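Local coordinates for protein stiv-a81 (Sulfolobus Turreted Icosahedral Virus, PDB 3RKL) that is of unknown function but is a small hyperthermophilic viral protein that probably pairs with a second copy to form a four-helix bundle, at the interface of chains A and B and the interface of chains A and C. Sequence-based numbering; all coordinates share one arbitrary frame. Chains: chain A/B/C, Stiv-a81.

Contact 1: the interface of chains A and B. Residues chain A 6-8, 69-70, 73; chain B 2-4, 62.
The backbone nitrogen of B:Ser2 and the carbonyl oxygen of A:Ile8 meet in the shortest bond of this seam, 2.8 Å from B:Ser2 N to A:Ile8 O. It pins the start of chain B to an intermolecular antiparallel β-sheet, built from strand 3-9 of each chain and lying over helix 55-80 of chain A. The same pair of residues is tied a second time, A:Ile8 N giving its hydrogen to B:Ser2 O at 3.0 Å. The B:Ser2 hydroxyl OG, placed between its own backbone N and carbonyl carbon (chi1 62°), lies alongside the same isoleucine, 3.7 Å from A:Ile8 CB. Further along, A:Ile6 and B:Ile4 exchange a matched pair of bonds, A:Ile6 N to B:Ile4 O and B:Ile4 N to A:Ile6 O.

A:Asn7 and B:Lys3 face each other in the bridge between these pairs, their side chains alongside one another and pointing the same way.

B:Ile4 carries the apolar part. Its CG1 branch is anti to the carbonyl carbon (chi1 -61°) and runs on extended, which takes CD1 to helix 55-80 of chain A. There the methyl CD1 lies 3.5 Å from A:Ser73 CB and comes within 4.1 Å of A:Gly70 CA. The A:Ile8 side chain crosses that of B:Ile4 obliquely, and the two terminal methyls touch tip to tip, A:Ile8 CD1 to B:Ile4 CD1, at 3.6 Å.

On the helix side, CG anti to the backbone N (chi1 177°) turns the B:His62 ring so that its ND1-CE1 edge faces A:Ser73. The B:His62 ring carbon CE1 is 3.6 Å from A:Ser73 CB, while the carbonyl oxygen O of A:Ala69 lies in the ring plane at its edge, 3.6 Å from B:His62 ND1, a polar approach without a hydrogen bond.

Contact 2: the interface of chains A and C. Residues chain A 41-42, 45, 48; chain C 35, 38.
C:Gln38 reaches across to the last turns of helix 25-46 in chain A, at a helix-to-helix contact between copies of the protein. The contacting residues lie within a stretch likely to form coiled coil, but this pairing may belong to crystal packing rather than to the virus.

No hydrogen bond or salt bridge crosses the patch, and the amide of C:Gln38 meets chain A through van der Waals contacts. Its chain leaves with CG anti to the carbonyl carbon (chi1 -73°) and stays extended beyond it, which carries the amide to the backbone between A:Lys41 and A:Leu42. The amide nitrogen NE2 of C:Gln38 stands 3.5 Å from A:Lys41 O and equally far from A:Leu42 N, near both but bonded to neither. The side chain of A:Lys45 crosses that of C:Gln38 at about a right angle, and its CG methylene sits 3.4 Å from the amide oxygen OE1 of C:Gln38. One turn earlier on chain C, C:Ile35 brings its CD1 methyl towards the carbonyl of the same lysine. Within chain A that carbonyl also accepts a hydrogen bond from the side-chain amide of A:Gln48, a poorly ordered residue, A:Gln48 NE2 lying 2.7 Å from A:Lys45 O.

Carbon-to-carbon contacts do the rest. A:Leu42 slides past C:Gln38 in the opposite direction, its CD1 methyl 4.2 Å from C:Gln38 CB. A:Lys41 also crosses the glutamine at about a right angle, though it is poorly ordered and adds little that is certain. A:Lys45 CG lies 4.0 Å from the amide carbon CD of C:Gln38, and A:Lys45 CB is 4.0 Å from C:Ile35 CG1.

Contact 1: the interface of chains A and B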
ATOM      1  N   ILE A   6     -30.779  -3.071  13.758  1.00 34.98           N
ATOM      2  CA  ILE A   6     -29.841  -4.188  13.720  1.00 31.13           C
ATOM      3  C   ILE A   6     -30.058  -5.035  14.954  1.00 33.40           C
ATOM      4  O   ILE A   6     -29.925  -4.550  16.078  1.00 35.21           O
ATOM      5  CB  ILE A   6     -28.379  -3.709  13.722  1.00 28.11           C
ATOM      6  CG1 ILE A   6     -28.155  -2.642  12.653  1.00 28.83           C
ATOM      7  CG2 ILE A   6     -27.431  -4.891  13.501  1.00 32.10           C
ATOM      8  CD1 ILE A   6     -26.791  -1.968  12.730  1.00 30.34           C
ATOM      9  N   ASN A   7     -30.385  -6.306  14.746  1.00 35.15           N
ATOM     10  CA  ASN A   7     -30.623  -7.220  15.855  1.00 38.02           C
ATOM     11  C   ASN A   7     -29.383  -8.044  16.134  1.00 38.12           C
ATOM     12  O   ASN A   7     -28.723  -8.532  15.216  1.00 34.15           O
ATOM     13  CB  ASN A   7     -31.821  -8.115  15.571  1.00 43.33           C
ATOM     14  CG  ASN A   7     -33.131  -7.362  15.670  1.00 46.92           C
ATOM     15  OD1 ASN A   7     -33.532  -6.926  16.753  1.00 60.41           O
ATOM     16  ND2 ASN A   7     -33.795  -7.185  14.535  1.00 51.90           N
ATOM     17  N   ILE A   8     -29.058  -8.163  17.413  1.00 40.41           N
ATOM     18  CA  ILE A   8     -27.885  -8.902  17.842  1.00 41.91           C
ATOM     19  C   ILE A   8     -28.316  -9.925  18.888  1.00 47.39           C
ATOM     20  O   ILE A   8     -28.874  -9.567  19.927  1.00 52.15           O
ATOM     21  CB  ILE A   8     -26.800  -7.962  18.396  1.00 39.23           C
ATOM     22  CG1 ILE A   8     -26.289  -7.044  17.280  1.00 46.08           C
ATOM     23  CG2 ILE A   8     -25.647  -8.754  18.981  1.00 44.23           C
ATOM     24  CD1 ILE A   8     -25.295  -5.999  17.744  1.00 48.59           C
ATOM     25  N   ALA A  69     -21.031  -2.475  11.804  1.00 19.18           N
ATOM     26  CA  ALA A  69     -21.620  -1.656  12.876  1.00 19.24           C
ATOM     27  C   ALA A  69     -21.981  -2.534  14.075  1.00 19.64           C
ATOM     28  O   ALA A  69     -21.693  -2.178  15.232  1.00 21.29           O
ATOM     29  CB  ALA A  69     -22.844  -0.888  12.370  1.00 23.03           C
ATOM     30  N   GLY A  70     -22.551  -3.705  13.810  1.00 20.99           N
ATOM     31  CA  GLY A  70     -22.874  -4.658  14.875  1.00 21.20           C
ATOM     32  C   GLY A  70     -21.642  -5.191  15.581  1.00 22.91           C
ATOM     33  O   GLY A  70     -21.607  -5.247  16.810  1.00 23.38           O
ATOM     34  N   SER A  73     -20.170  -2.698  17.928  1.00 20.93           N
ATOM     35  CA  SER A  73     -21.002  -2.592  19.124  1.00 21.65           C
ATOM     36  C   SER A  73     -20.622  -3.679  20.109  1.00 25.43           C
ATOM     37  O   SER A  73     -20.458  -3.421  21.305  1.00 24.10           O
ATOM     38  CB  SER A  73     -22.485  -2.705  18.778  1.00 25.85           C
ATOM     39  OG  SER A  73     -23.274  -2.454  19.930  1.00 30.17           O
TER
ATOM     40  N   SER B   2     -30.213  -8.015  21.785  1.00 50.72           N
ATOM     41  CA  SER B   2     -30.194  -6.531  21.890  1.00 48.65           C
ATOM     42  C   SER B   2     -30.451  -5.894  20.526  1.00 45.43           C
ATOM     43  O   SER B   2     -30.474  -6.574  19.501  1.00 41.35           O
ATOM     44  CB  SER B   2     -28.855  -6.055  22.453  1.00 49.43           C
ATOM     45  OG  SER B   2     -27.783  -6.412  21.597  1.00 53.39           O
ATOM     46  N   LYS B   3     -30.642  -4.580  20.525  1.00 40.76           N
ATOM     47  CA  LYS B   3     -31.024  -3.865  19.318  1.00 41.94           C
ATOM     48  C   LYS B   3     -30.255  -2.558  19.195  1.00 37.82           C
ATOM     49  O   LYS B   3     -30.153  -1.799  20.160  1.00 41.43           O
ATOM     50  CB  LYS B   3     -32.525  -3.585  19.362  1.00 42.49           C
ATOM     51  CG  LYS B   3     -33.123  -3.011  18.095  1.00 50.45           C
ATOM     52  CD  LYS B   3     -34.489  -2.367  18.370  1.00 66.58           C
ATOM     53  CE  LYS B   3     -35.534  -3.383  18.809  1.00 74.19           C
ATOM     54  NZ  LYS B   3     -36.854  -2.746  19.094  1.00 60.59           N
ATOM     55  N   ILE B   4     -29.717  -2.312  18.001  1.00 36.84           N
ATOM     56  CA  ILE B   4     -29.117  -1.030  17.646  1.00 34.13           C
ATOM     57  C   ILE B   4     -30.048  -0.273  16.711  1.00 30.87           C
ATOM     58  O   ILE B   4     -30.478  -0.806  15.687  1.00 31.76           O
ATOM     59  CB  ILE B   4     -27.770  -1.214  16.904  1.00 31.00           C
ATOM     60  CG1 ILE B   4     -26.756  -1.936  17.786  1.00 36.16           C
ATOM     61  CG2 ILE B   4     -27.211   0.129  16.478  1.00 36.20           C
ATOM     62  CD1 ILE B   4     -25.545  -2.457  17.010  1.00 38.61           C
ATOM     63  N   HIS B  62     -16.940   2.576  17.035  1.00 20.19           N
ATOM     64  CA  HIS B  62     -18.339   2.229  16.883  1.00 21.19           C
ATOM     65  C   HIS B  62     -19.125   3.342  16.198  1.00 20.80           C
ATOM     66  O   HIS B  62     -19.916   3.089  15.309  1.00 18.85           O
ATOM     67  CB  HIS B  62     -18.962   1.903  18.235  1.00 24.29           C
ATOM     68  CG  HIS B  62     -20.423   1.607  18.156  1.00 22.77           C
ATOM     69  ND1 HIS B  62     -20.938   0.659  17.301  1.00 24.09           N
ATOM     70  CD2 HIS B  62     -21.478   2.137  18.814  1.00 24.46           C
ATOM     71  CE1 HIS B  62     -22.253   0.626  17.429  1.00 27.17           C
ATOM     72  NE2 HIS B  62     -22.604   1.501  18.353  1.00 25.09           N
TER

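Contact 2: the interface of chains A and C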
ATOM      1  N   LYS A  41     -15.026   1.036  -3.575  1.00 18.07           N
ATOM      2  CA  LYS A  41     -14.086   1.394  -4.623  1.00 17.97           C
ATOM      3  C   LYS A  41     -14.406   0.695  -5.936  1.00 18.05           C
ATOM      4  O   LYS A  41     -14.208   1.269  -7.004  1.00 19.35           O
ATOM      5  CB  LYS A  41     -12.651   1.047  -4.222  1.00 20.06           C
ATOM      6  CG  LYS A  41     -11.621   1.609  -5.191  1.00 30.94           C
ATOM      7  CD  LYS A  41     -10.265   1.855  -4.515  1.00 44.58           C
ATOM      8  CE  LYS A  41      -9.556   3.069  -5.092  1.00 58.51           C
ATOM      9  NZ  LYS A  41     -10.269   4.344  -4.781  1.00 63.91           N
ATOM     10  N   LEU A  42     -14.870  -0.546  -5.850  1.00 16.30           N
ATOM     11  CA  LEU A  42     -15.253  -1.305  -7.045  1.00 16.93           C
ATOM     12  C   LEU A  42     -16.461  -0.659  -7.730  1.00 17.71           C
ATOM     13  O   LEU A  42     -16.503  -0.548  -8.942  1.00 19.02           O
ATOM     14  CB  LEU A  42     -15.578  -2.749  -6.671  1.00 19.09           C
ATOM     15  CG  LEU A  42     -16.125  -3.623  -7.801  1.00 20.19           C
ATOM     16  CD1 LEU A  42     -15.137  -3.739  -8.972  1.00 20.43           C
ATOM     17  CD2 LEU A  42     -16.478  -4.990  -7.243  1.00 21.80           C
ATOM     18  N   LYS A  45     -15.279   2.393  -9.606  1.00 18.80           N
ATOM     19  CA  LYS A  45     -14.550   2.081 -10.822  1.00 18.65           C
ATOM     20  C   LYS A  45     -15.484   1.550 -11.906  1.00 20.03           C
ATOM     21  O   LYS A  45     -15.356   1.920 -13.077  1.00 21.22           O
ATOM     22  CB  LYS A  45     -13.433   1.056 -10.540  1.00 21.36           C
ATOM     23  CG  LYS A  45     -12.286   1.614  -9.693  1.00 23.53           C
ATOM     24  CD  LYS A  45     -11.679   2.896 -10.268  1.00 33.00           C
ATOM     25  CE  LYS A  45     -10.510   3.373  -9.409  1.00 49.55           C
ATOM     26  NZ  LYS A  45      -9.813   4.545 -10.011  1.00 56.18           N
ATOM     27  N   GLN A  48     -17.474   4.142 -14.067  1.00 28.33           N
ATOM     28  CA  GLN A  48     -16.823   4.734 -15.247  1.00 29.16           C
ATOM     29  C   GLN A  48     -17.404   4.200 -16.558  1.00 32.04           C
ATOM     30  O   GLN A  48     -17.453   4.908 -17.564  1.00 32.82           O
ATOM     31  CB  GLN A  48     -15.321   4.402 -15.263  1.00 31.42           C
ATOM     32  CG  GLN A  48     -14.508   4.842 -14.047  1.00 42.69           C
ATOM     33  CD  GLN A  48     -13.084   4.243 -14.016  1.00 69.37           C
ATOM     34  OE1 GLN A  48     -12.104   4.993 -13.977  1.00 48.61           O
ATOM     35  NE2 GLN A  48     -12.970   2.887 -14.026  1.00 29.50           N
TER
ATOM     36  N   ILE C  35     -10.064  -3.087 -12.679  1.00 16.00           N
ATOM     37  CA  ILE C  35     -11.355  -3.673 -12.316  1.00 14.96           C
ATOM     38  C   ILE C  35     -11.265  -5.192 -12.092  1.00 14.93           C
ATOM     39  O   ILE C  35     -11.793  -5.710 -11.103  1.00 14.50           O
ATOM     40  CB  ILE C  35     -12.436  -3.318 -13.363  1.00 14.90           C
ATOM     41  CG1 ILE C  35     -12.837  -1.840 -13.253  1.00 16.28           C
ATOM     42  CG2 ILE C  35     -13.662  -4.239 -13.220  1.00 17.01           C
ATOM     43  CD1 ILE C  35     -13.537  -1.275 -14.502  1.00 17.68           C
ATOM     44  N   GLN C  38      -9.515  -5.712  -8.804  1.00 13.82           N
ATOM     45  CA  GLN C  38     -10.425  -5.377  -7.696  1.00 16.15           C
ATOM     46  C   GLN C  38     -11.462  -6.478  -7.448  1.00 14.90           C
ATOM     47  O   GLN C  38     -11.731  -6.841  -6.298  1.00 16.18           O
ATOM     48  CB  GLN C  38     -11.077  -4.013  -7.947  1.00 15.21           C
ATOM     49  CG  GLN C  38     -10.066  -2.897  -7.738  1.00 20.64           C
ATOM     50  CD  GLN C  38     -10.605  -1.500  -7.900  1.00 32.40           C
ATOM     51  OE1 GLN C  38      -9.970  -0.669  -8.551  1.00 33.26           O
ATOM     52  NE2 GLN C  38     -11.745  -1.206  -7.278  1.00 19.79           N
TER

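About 30 Å separates the C-alpha centres of contact 1 and contact 2, and the two have no residue in common. Contact 1 draws on strand 3-9 and helix 55-80, whereas contact 2 uses helix 25-46 and the loop just after it, so one chain can pair with B and C at once. Each interface is two-fold symmetric. Contact 1, with its backbone bonds between strands, looks like the firmer pairing; contact 2 relies on side-chain packing and could be the weaker join between such pairs in the eight-chain deposited assembly, whose relevance in the virus the structure alone does not show.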